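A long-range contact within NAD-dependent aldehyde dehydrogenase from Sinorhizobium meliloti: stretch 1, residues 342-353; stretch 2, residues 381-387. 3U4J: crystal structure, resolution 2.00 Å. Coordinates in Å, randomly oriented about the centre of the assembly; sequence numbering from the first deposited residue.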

ATOM      1  N   LYS A 342     -24.568   6.544  33.792  1.00 10.73           N
ATOM      2  CA  LYS A 342     -24.281   6.495  32.355  1.00 11.71           C
ATOM      3  C   LYS A 342     -23.804   7.850  31.850  1.00 10.73           C
ATOM      4  O   LYS A 342     -23.146   7.936  30.825  1.00 10.67           O
ATOM      5  CB  LYS A 342     -25.529   6.052  31.555  1.00 10.82           C
ATOM      6  CG  LYS A 342     -26.003   4.616  31.833  1.00 13.89           C
ATOM      7  CD  LYS A 342     -25.027   3.531  31.339  1.00 20.09           C
ATOM      8  CE  LYS A 342     -25.050   3.352  29.820  1.00 23.15           C
ATOM      9  NZ  LYS A 342     -26.471   3.277  29.335  1.00 28.63           N
ATOM     10  N   ILE A 343     -24.180   8.908  32.564  1.00  9.96           N
ATOM     11  CA  ILE A 343     -23.866  10.276  32.184  1.00  9.99           C
ATOM     12  C   ILE A 343     -23.368  11.002  33.439  1.00 10.40           C
ATOM     13  O   ILE A 343     -24.020  10.967  34.468  1.00  9.91           O
ATOM     14  CB  ILE A 343     -25.096  11.034  31.627  1.00 10.28           C
ATOM     15  CG1 ILE A 343     -25.731  10.299  30.444  1.00 10.45           C
ATOM     16  CG2 ILE A 343     -24.732  12.512  31.233  1.00 11.39           C
ATOM     17  CD1 ILE A 343     -27.122  10.782  30.132  1.00  9.00           C
ATOM     18  N   GLY A 344     -22.201  11.635  33.348  1.00 10.49           N
ATOM     19  CA  GLY A 344     -21.580  12.274  34.513  1.00 11.40           C
ATOM     20  C   GLY A 344     -21.677  13.789  34.555  1.00 12.41           C
ATOM     21  O   GLY A 344     -22.718  14.370  34.222  1.00 12.30           O
ATOM     22  N   ALA A 345     -20.594  14.428  34.985  1.00 12.82           N
ATOM     23  CA  ALA A 345     -20.642  15.835  35.376  1.00 13.35           C
ATOM     24  C   ALA A 345     -20.169  16.735  34.249  1.00 13.25           C
ATOM     25  O   ALA A 345     -19.455  16.274  33.345  1.00 13.15           O
ATOM     26  CB  ALA A 345     -19.768  16.052  36.657  1.00 13.45           C
HETATM   27  N   MSE A 346     -20.561  18.009  34.304  1.00 13.04           N
HETATM   28  CA  MSE A 346     -19.954  19.055  33.482  1.00 13.83           C
HETATM   29  C   MSE A 346     -18.536  19.307  34.017  1.00 13.78           C
HETATM   30  O   MSE A 346     -18.315  19.257  35.236  1.00 13.61           O
HETATM   31  CB  MSE A 346     -20.741  20.381  33.581  1.00 14.46           C
HETATM   32  CG  MSE A 346     -22.159  20.398  33.013  1.00 17.77           C
HETATM   33 SE   MSE A 346     -22.198  20.189  31.036  1.00 32.38          SE
HETATM   34  CE  MSE A 346     -22.226  18.261  31.046  1.00 21.67           C
ATOM     35  N   ILE A 347     -17.595  19.617  33.127  1.00 12.92           N
ATOM     36  CA  ILE A 347     -16.186  19.751  33.521  1.00 12.34           C
ATOM     37  C   ILE A 347     -15.922  20.916  34.518  1.00 12.75           C
ATOM     38  O   ILE A 347     -15.047  20.807  35.399  1.00 11.83           O
ATOM     39  CB  ILE A 347     -15.268  19.891  32.288  1.00 12.52           C
ATOM     40  CG1 ILE A 347     -13.809  19.578  32.656  1.00 11.38           C
ATOM     41  CG2 ILE A 347     -15.403  21.288  31.638  1.00 11.67           C
ATOM     42  CD1 ILE A 347     -13.526  18.104  32.901  1.00 10.61           C
ATOM     43  N   SER A 348     -16.673  22.016  34.379  1.00 11.82           N
ATOM     44  CA  SER A 348     -16.423  23.184  35.215  1.00 13.16           C
ATOM     45  C   SER A 348     -17.684  24.034  35.348  1.00 13.54           C
ATOM     46  O   SER A 348     -18.654  23.843  34.605  1.00 12.49           O
ATOM     47  CB  SER A 348     -15.270  24.036  34.679  1.00 12.49           C
ATOM     48  OG  SER A 348     -15.669  24.734  33.508  1.00 13.76           O
ATOM     49  N   GLU A 349     -17.680  24.945  36.316  1.00 13.80           N
ATOM     50  CA  GLU A 349     -18.823  25.855  36.467  1.00 15.21           C
ATOM     51  C   GLU A 349     -18.900  26.774  35.236  1.00 15.01           C
ATOM     52  O   GLU A 349     -19.988  27.023  34.725  1.00 15.11           O
ATOM     53  CB  GLU A 349     -18.720  26.654  37.792  1.00 15.90           C
ATOM     54  CG  GLU A 349     -19.751  27.795  37.945  1.00 20.41           C
ATOM     55  CD  GLU A 349     -21.171  27.315  38.268  1.00 26.48           C
ATOM     56  OE1 GLU A 349     -21.331  26.406  39.110  1.00 28.86           O
ATOM     57  OE2 GLU A 349     -22.144  27.870  37.687  1.00 31.09           O
ATOM     58  N   ALA A 350     -17.752  27.248  34.746  1.00 14.68           N
ATOM     59  CA  ALA A 350     -17.737  28.100  33.537  1.00 15.28           C
ATOM     60  C   ALA A 350     -18.331  27.338  32.344  1.00 15.30           C
ATOM     61  O   ALA A 350     -19.146  27.889  31.582  1.00 14.96           O
ATOM     62  CB  ALA A 350     -16.311  28.618  33.208  1.00 14.70           C
ATOM     63  N   HIS A 351     -17.984  26.056  32.213  1.00 14.41           N
ATOM     64  CA  HIS A 351     -18.536  25.285  31.101  1.00 13.83           C
ATOM     65  C   HIS A 351     -20.041  25.065  31.243  1.00 13.96           C
ATOM     66  O   HIS A 351     -20.772  25.227  30.272  1.00 13.50           O
ATOM     67  CB  HIS A 351     -17.809  23.947  30.916  1.00 13.58           C
ATOM     68  CG  HIS A 351     -18.209  23.234  29.666  1.00 12.95           C
ATOM     69  ND1 HIS A 351     -17.826  23.661  28.418  1.00 14.80           N
ATOM     70  CD2 HIS A 351     -18.978  22.135  29.470  1.00 15.57           C
ATOM     71  CE1 HIS A 351     -18.334  22.853  27.502  1.00 18.11           C
ATOM     72  NE2 HIS A 351     -19.044  21.921  28.115  1.00 15.48           N
ATOM     73  N   ALA A 352     -20.491  24.694  32.447  1.00 13.68           N
ATOM     74  CA  ALA A 352     -21.924  24.516  32.710  1.00 14.76           C
ATOM     75  C   ALA A 352     -22.732  25.796  32.379  1.00 14.86           C
ATOM     76  O   ALA A 352     -23.806  25.717  31.790  1.00 14.64           O
ATOM     77  CB  ALA A 352     -22.171  24.059  34.171  1.00 14.15           C
ATOM     78  N   GLU A 353     -22.205  26.957  32.757  1.00 15.05           N
ATOM     79  CA  GLU A 353     -22.859  28.247  32.458  1.00 16.44           C
ATOM     80  C   GLU A 353     -22.951  28.499  30.945  1.00 15.54           C
ATOM     81  O   GLU A 353     -23.991  28.925  30.450  1.00 14.80           O
ATOM     82  CB  GLU A 353     -22.164  29.409  33.176  1.00 17.58           C
ATOM     83  CG  GLU A 353     -22.468  29.444  34.701  1.00 23.61           C
ATOM     84  CD  GLU A 353     -21.495  30.324  35.536  1.00 31.48           C
ATOM     85  OE1 GLU A 353     -20.563  30.950  34.974  1.00 34.92           O
ATOM     86  OE2 GLU A 353     -21.672  30.387  36.779  1.00 34.89           O
ATOM     87  N   GLY A 381     -22.688  19.063  43.061  1.00 20.70           N
ATOM     88  CA  GLY A 381     -21.646  19.118  42.032  1.00 19.29           C
ATOM     89  C   GLY A 381     -22.150  19.768  40.762  1.00 18.66           C
ATOM     90  O   GLY A 381     -23.161  20.487  40.776  1.00 17.69           O
ATOM     91  N   LEU A 382     -21.456  19.509  39.660  1.00 17.60           N
ATOM     92  CA  LEU A 382     -21.787  20.140  38.381  1.00 17.48           C
ATOM     93  C   LEU A 382     -22.518  19.160  37.462  1.00 17.66           C
ATOM     94  O   LEU A 382     -21.907  18.258  36.863  1.00 17.59           O
ATOM     95  CB  LEU A 382     -20.531  20.701  37.714  1.00 17.48           C
ATOM     96  CG  LEU A 382     -19.634  21.605  38.570  1.00 18.41           C
ATOM     97  CD1 LEU A 382     -18.210  21.759  38.001  1.00 17.93           C
ATOM     98  CD2 LEU A 382     -20.288  22.964  38.787  1.00 20.22           C
ATOM     99  N   TYR A 383     -23.834  19.311  37.378  1.00 16.97           N
ATOM    100  CA  TYR A 383     -24.627  18.414  36.550  1.00 16.62           C
ATOM    101  C   TYR A 383     -25.640  19.189  35.723  1.00 17.16           C
ATOM    102  O   TYR A 383     -26.319  20.093  36.247  1.00 17.24           O
ATOM    103  CB  TYR A 383     -25.352  17.395  37.416  1.00 16.19           C
ATOM    104  CG  TYR A 383     -24.411  16.542  38.250  1.00 16.07           C
ATOM    105  CD1 TYR A 383     -23.743  15.460  37.684  1.00 13.61           C
ATOM    106  CD2 TYR A 383     -24.206  16.820  39.610  1.00 14.68           C
ATOM    107  CE1 TYR A 383     -22.877  14.662  38.461  1.00 15.47           C
ATOM    108  CE2 TYR A 383     -23.347  16.048  40.390  1.00 15.03           C
ATOM    109  CZ  TYR A 383     -22.688  14.957  39.801  1.00 16.20           C
ATOM    110  OH  TYR A 383     -21.848  14.184  40.549  1.00 13.36           O
ATOM    111  N   TYR A 384     -25.756  18.814  34.448  1.00 15.74           N
ATOM    112  CA  TYR A 384     -26.722  19.439  33.556  1.00 13.96           C
ATOM    113  C   TYR A 384     -27.698  18.379  33.065  1.00 13.58           C
ATOM    114  O   TYR A 384     -27.291  17.283  32.708  1.00 13.22           O
ATOM    115  CB  TYR A 384     -26.024  20.177  32.400  1.00 13.54           C
ATOM    116  CG  TYR A 384     -26.926  21.252  31.836  1.00 13.44           C
ATOM    117  CD1 TYR A 384     -26.901  22.547  32.363  1.00 16.39           C
ATOM    118  CD2 TYR A 384     -27.866  20.954  30.852  1.00 13.43           C
ATOM    119  CE1 TYR A 384     -27.791  23.547  31.899  1.00 16.30           C
ATOM    120  CE2 TYR A 384     -28.739  21.935  30.368  1.00 13.94           C
ATOM    121  CZ  TYR A 384     -28.693  23.223  30.900  1.00 14.99           C
ATOM    122  OH  TYR A 384     -29.547  24.176  30.435  1.00 14.38           O
ATOM    123  N   ALA A 385     -28.995  18.686  33.083  1.00 12.41           N
ATOM    124  CA  ALA A 385     -29.996  17.693  32.720  1.00 12.28           C
ATOM    125  C   ALA A 385     -29.926  17.315  31.230  1.00 11.61           C
ATOM    126  O   ALA A 385     -29.639  18.161  30.403  1.00 12.13           O
ATOM    127  CB  ALA A 385     -31.383  18.221  33.040  1.00 11.69           C
ATOM    128  N   PRO A 386     -30.185  16.039  30.892  1.00 12.40           N
ATOM    129  CA  PRO A 386     -30.349  15.690  29.490  1.00 12.40           C
ATOM    130  C   PRO A 386     -31.400  16.593  28.841  1.00 12.24           C
ATOM    131  O   PRO A 386     -32.525  16.745  29.374  1.00 12.37           O
ATOM    132  CB  PRO A 386     -30.852  14.251  29.551  1.00 12.06           C
ATOM    133  CG  PRO A 386     -30.221  13.708  30.766  1.00 13.33           C
ATOM    134  CD  PRO A 386     -30.255  14.843  31.758  1.00 11.73           C
ATOM    135  N   THR A 387     -31.030  17.172  27.706  1.00 12.27           N
ATOM    136  CA  THR A 387     -31.818  18.228  27.084  1.00 12.52           C
ATOM    137  C   THR A 387     -32.087  17.953  25.614  1.00 12.88           C
ATOM    138  O   THR A 387     -31.171  17.582  24.861  1.00 12.61           O
ATOM    139  CB  THR A 387     -31.100  19.595  27.259  1.00 12.89           C
ATOM    140  OG1 THR A 387     -30.900  19.850  28.666  1.00 12.76           O
ATOM    141  CG2 THR A 387     -31.910  20.761  26.601  1.00 12.30           C
TER
HETATM  142  O   HOH W   1     -24.431  16.577  33.548  1.00 18.54           O

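One direct hydrogen bond and one water carry the whole polar link between these two stretches. Met-346 N donates to Leu-382 O over 2.9 Å, and a short step away water 1 bridges the backbones: it donates to Gly-344 O at 2.9 Å and accepts from Tyr-384 N at 2.8 Å. The water thus satisfies a carbonyl and an amide that do not reach each other, and the two chains stay connected where their backbones stand too far apart to bond directly.

The backbones come closest around this point, with Ala-345 CA 4.9 Å from Tyr-383 CA and Met-346 CA 5.3 Å from Leu-382 CA. Farther along they diverge, and Ile-343 CA lies 8.9 Å from Pro-386 CA. Across that wider gap only side chains can meet, and they do so loosely, Ile-343 CD1 resting 4.3 Å from Pro-386 CG.

The acceptor of the direct bond is crowded as well as bonded: Leu-382 O also lies 3.1 Å from Ala-345 CB, a tight approach for a methyl. Gly-344 brings its carbonyl oxygen to the edge of the Tyr-383 ring, 3.8 Å from Tyr-383 CD1, while Ala-345 CB sits 3.9 Å from Tyr-383 CE1. The CA-to-CB bond of Tyr-383 points away from stretch 1, yet the ring comes back near enough to make both contacts.

Leu-382 has the largest area covered in the pairing. Its CA-to-CB bond points toward stretch 1, and its two methyls reach the start of a helix: CD1 lies 3.5 Å from Ser-348 C, and CD2 lies 3.6 Å from Glu-349 OE1, an oxygen hydrogen-bonded elsewhere in the structure. The start of the helix is capped. Ser-348, in the p rotamer, accepts from His-351 N through OG at 3.0 Å, satisfying an amide that the first turn would otherwise leave without a helical partner.

Met-346, present as selenomethionine, combines both kinds of chemistry. Its amide makes the direct bond while its side chain, with its CA-to-CB bond toward stretch 2, packs against two residues: CB is 4.2 Å from Leu-382 CB, and CG is 3.9 Å from Tyr-384 CB. Tyr-384 also has its CA-to-CB bond toward stretch 1, its CD1 4.5 Å from Ala-352 O in the helix. The rule to be read here is economical: a single backbone bond joins the chains where they run closest, a water fills the adjoining gap, and mostly apolar contacts make up the rest.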